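PDB 6OFQ: heme-binding protein A / AI-2 binding protein A from Helicobacter pylori SS1, which probably captures peptides in the periplasm and delivers them to an ABC transporter, as a type II substrate-binding protein seen here with the peptide STSA. Local coordinates for residues P341-Y346 with W428-A433. Residues are numbered along the deposited sequence; the frame is centred on the assembly and turned at random.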
ATOM      1  N   PRO A 341       6.984  12.598  -7.526  1.00  5.46           N
ATOM      2  CA  PRO A 341       6.968  14.053  -7.463  1.00  5.95           C
ATOM      3  C   PRO A 341       5.588  14.657  -7.235  1.00  6.92           C
ATOM      4  O   PRO A 341       5.510  15.873  -7.050  1.00  8.51           O
ATOM      5  CB  PRO A 341       7.601  14.491  -8.781  1.00  6.20           C
ATOM      6  CG  PRO A 341       7.467  13.356  -9.654  1.00  5.84           C
ATOM      7  CD  PRO A 341       7.473  12.121  -8.836  1.00  5.49           C
ATOM      8  N   THR A 342       4.565  13.814  -7.197  1.00  6.76           N
ATOM      9  CA  THR A 342       3.229  14.230  -6.743  1.00  6.85           C
ATOM     10  C   THR A 342       3.188  14.473  -5.233  1.00  8.07           C
ATOM     11  O   THR A 342       2.166  14.991  -4.821  1.00 10.44           O
ATOM     12  CB  THR A 342       2.225  13.166  -7.141  1.00  7.71           C
ATOM     13  OG1 THR A 342       2.833  11.869  -6.881  1.00  8.86           O
ATOM     14  CG2 THR A 342       1.950  13.265  -8.616  1.00  7.45           C
ATOM     15  N   ILE A 343       4.216  14.146  -4.476  1.00  6.56           N
ATOM     16  CA  ILE A 343       4.265  14.426  -3.062  1.00  6.71           C
ATOM     17  C   ILE A 343       5.270  15.563  -2.858  1.00  6.68           C
ATOM     18  O   ILE A 343       6.356  15.586  -3.423  1.00  6.83           O
ATOM     19  CB  ILE A 343       4.642  13.144  -2.319  1.00  6.81           C
ATOM     20  CG1 ILE A 343       3.648  12.032  -2.602  1.00  7.58           C
ATOM     21  CG2 ILE A 343       4.760  13.409  -0.815  1.00  7.81           C
ATOM     22  CD1 ILE A 343       4.036  10.719  -1.969  1.00  8.08           C
ATOM     23  N   TRP A 344       4.890  16.410  -1.901  1.00  5.16           N
ATOM     24  CA  TRP A 344       5.795  17.440  -1.485  1.00  4.94           C
ATOM     25  C   TRP A 344       7.117  16.935  -0.927  1.00  5.46           C
ATOM     26  O   TRP A 344       7.196  15.801  -0.426  1.00  5.37           O
ATOM     27  CB  TRP A 344       5.153  18.349  -0.440  1.00  5.10           C
ATOM     28  CG  TRP A 344       4.827  17.722   0.910  1.00  4.97           C
ATOM     29  CD1 TRP A 344       3.690  17.046   1.223  1.00  5.84           C
ATOM     30  CD2 TRP A 344       5.689  17.620   2.045  1.00  5.33           C
ATOM     31  NE1 TRP A 344       3.736  16.600   2.532  1.00  5.88           N
ATOM     32  CE2 TRP A 344       4.952  16.951   3.053  1.00  5.37           C
ATOM     33  CE3 TRP A 344       6.998  18.044   2.334  1.00  5.31           C
ATOM     34  CZ2 TRP A 344       5.431  16.708   4.320  1.00  5.20           C
ATOM     35  CZ3 TRP A 344       7.455  17.787   3.653  1.00  5.79           C
ATOM     36  CH2 TRP A 344       6.712  17.097   4.576  1.00  5.38           C
ATOM     37  N   GLY A 345       8.180  17.736  -1.022  1.00  5.93           N
ATOM     38  CA  GLY A 345       9.458  17.357  -0.447  1.00  5.76           C
ATOM     39  C   GLY A 345      10.384  16.596  -1.373  1.00  5.20           C
ATOM     40  O   GLY A 345      11.547  16.340  -1.048  1.00  6.07           O
ATOM     41  N   TYR A 346       9.922  16.289  -2.585  1.00  5.11           N
ATOM     42  CA  TYR A 346      10.688  15.603  -3.599  1.00  5.01           C
ATOM     43  C   TYR A 346      11.904  16.430  -3.986  1.00  5.16           C
ATOM     44  O   TYR A 346      11.786  17.663  -4.131  1.00  5.76           O
ATOM     45  CB  TYR A 346       9.846  15.410  -4.849  1.00  4.80           C
ATOM     46  CG  TYR A 346      10.426  14.626  -5.997  1.00  4.81           C
ATOM     47  CD1 TYR A 346      11.167  15.228  -7.017  1.00  4.81           C
ATOM     48  CD2 TYR A 346      10.186  13.279  -6.106  1.00  4.86           C
ATOM     49  CE1 TYR A 346      11.661  14.542  -8.089  1.00  4.83           C
ATOM     50  CE2 TYR A 346      10.746  12.529  -7.145  1.00  4.87           C
ATOM     51  CZ  TYR A 346      11.414  13.166  -8.145  1.00  4.77           C
ATOM     52  OH  TYR A 346      11.924  12.420  -9.176  1.00  5.12           O
ATOM     53  N   TRP A 428       5.275   0.409  -4.306  1.00  4.66           N
ATOM     54  CA  TRP A 428       4.508   1.039  -3.236  1.00  4.44           C
ATOM     55  C   TRP A 428       3.556   2.084  -3.780  1.00  4.87           C
ATOM     56  O   TRP A 428       3.907   2.891  -4.682  1.00  6.79           O
ATOM     57  CB  TRP A 428       5.422   1.765  -2.264  1.00  4.75           C
ATOM     58  CG  TRP A 428       4.832   2.201  -0.963  1.00  4.56           C
ATOM     59  CD1 TRP A 428       4.585   3.491  -0.553  1.00  4.32           C
ATOM     60  CD2 TRP A 428       4.566   1.367   0.151  1.00  4.42           C
ATOM     61  NE1 TRP A 428       4.186   3.499   0.752  1.00  4.27           N
ATOM     62  CE2 TRP A 428       4.159   2.198   1.207  1.00  4.55           C
ATOM     63  CE3 TRP A 428       4.605  -0.025   0.350  1.00  4.61           C
ATOM     64  CZ2 TRP A 428       3.777   1.693   2.430  1.00  4.79           C
ATOM     65  CZ3 TRP A 428       4.261  -0.501   1.578  1.00  4.88           C
ATOM     66  CH2 TRP A 428       3.888   0.351   2.612  1.00  5.73           C
ATOM     67  N   MET A 429       2.349   2.063  -3.288  1.00  4.06           N
ATOM     68  CA  MET A 429       1.357   3.126  -3.482  1.00  3.96           C
ATOM     69  C   MET A 429       1.280   3.871  -2.162  1.00  3.84           C
ATOM     70  O   MET A 429       1.097   3.281  -1.086  1.00  3.72           O
ATOM     71  CB  MET A 429       0.012   2.451  -3.732  1.00  4.70           C
ATOM     72  CG  MET A 429      -1.191   3.364  -3.657  1.00  5.32           C
ATOM     73  SD  MET A 429      -1.124   4.696  -4.888  1.00  5.37           S
ATOM     74  CE  MET A 429      -2.462   5.768  -4.316  1.00  5.43           C
ATOM     75  N   ALA A 430       1.425   5.197  -2.229  1.00  3.33           N
ATOM     76  CA  ALA A 430       1.240   6.029  -1.042  1.00  3.35           C
ATOM     77  C   ALA A 430      -0.016   5.675  -0.296  1.00  3.42           C
ATOM     78  O   ALA A 430      -1.101   5.640  -0.873  1.00  3.26           O
ATOM     79  CB  ALA A 430       1.219   7.501  -1.395  1.00  3.43           C
ATOM     80  N   ASP A 431       0.123   5.556   1.027  1.00  3.23           N
ATOM     81  CA  ASP A 431      -1.023   5.518   1.915  1.00  3.71           C
ATOM     82  C   ASP A 431      -1.515   6.898   2.308  1.00  3.65           C
ATOM     83  O   ASP A 431      -2.682   7.069   2.631  1.00  4.39           O
ATOM     84  CB  ASP A 431      -0.735   4.699   3.195  1.00  3.84           C
ATOM     85  CG  ASP A 431      -0.201   3.315   2.844  1.00  4.06           C
ATOM     86  OD1 ASP A 431      -0.933   2.562   2.116  1.00  3.86           O
ATOM     87  OD2 ASP A 431       0.947   3.011   3.267  1.00  4.29           O
ATOM     88  N   ILE A 432      -0.585   7.849   2.422  1.00  3.72           N
ATOM     89  CA  ILE A 432      -0.763   9.248   2.838  1.00  4.22           C
ATOM     90  C   ILE A 432       0.177  10.050   1.943  1.00  4.37           C
ATOM     91  O   ILE A 432       1.191   9.528   1.504  1.00  3.76           O
ATOM     92  CB  ILE A 432      -0.491   9.405   4.343  1.00  4.48           C
ATOM     93  CG1 ILE A 432       0.979   9.244   4.684  1.00  4.86           C
ATOM     94  CG2 ILE A 432      -1.448   8.520   5.128  1.00  4.69           C
ATOM     95  CD1 ILE A 432       1.314   9.578   6.125  1.00  5.46           C
ATOM     96  N   ALA A 433      -0.152  11.330   1.774  1.00  4.99           N
ATOM     97  CA  ALA A 433       0.731  12.184   0.970  1.00  5.61           C
ATOM     98  C   ALA A 433       1.792  12.832   1.858  1.00  6.03           C
ATOM     99  O   ALA A 433       1.721  14.010   2.211  1.00  8.25           O
ATOM    100  CB  ALA A 433      -0.097  13.233   0.187  1.00  7.58           C
TER
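A type II beta turn from Ile343 to Tyr346, in the loop between strand 332-334 and helix 357-366, meets the loop into which strand 423-429 runs out. Ile343, just ahead of the turn's two central residues, and Trp344, the first of them, make the contact. Ile343 is buried and reaches two points of the other segment, one with each branch. A chi1 of -58° sets CG1 beside the backbone N and leaves CG2 anti to it; this methyl packs on the peptide carbonyl of Ala433, CG2 to C 4.0 Å. The extended CG1-CD1 arm makes an apolar side-chain contact with Ala430, CD1 to CB 4.3 Å. The nearest CA approach of the two segments is 5.8 Å, between the CA of Ile343 and the CA of Ala433. At Trp344, chi1 of 66° sets CG between the backbone N and carbonyl carbon and swings the pyrrole side of the indole toward Ala433. Its NE1 gives a weak hydrogen bond to Ala433 O at 3.3 Å, bent to 128° at the hydrogen. The oxygen stands oblique to the ring. Gly345 takes a positive phi, as the third position of a type II turn commonly does, and its carbonyl O is held by Gln488 NE2. Helix 436-443 brings Phe438 against both Ile343 and Ala430, and helix 477-494 packs Gln477 and Arg480 on the Trp344 side chain, while Ala430 pairs through its backbone with Leu291, just before strand 292-298.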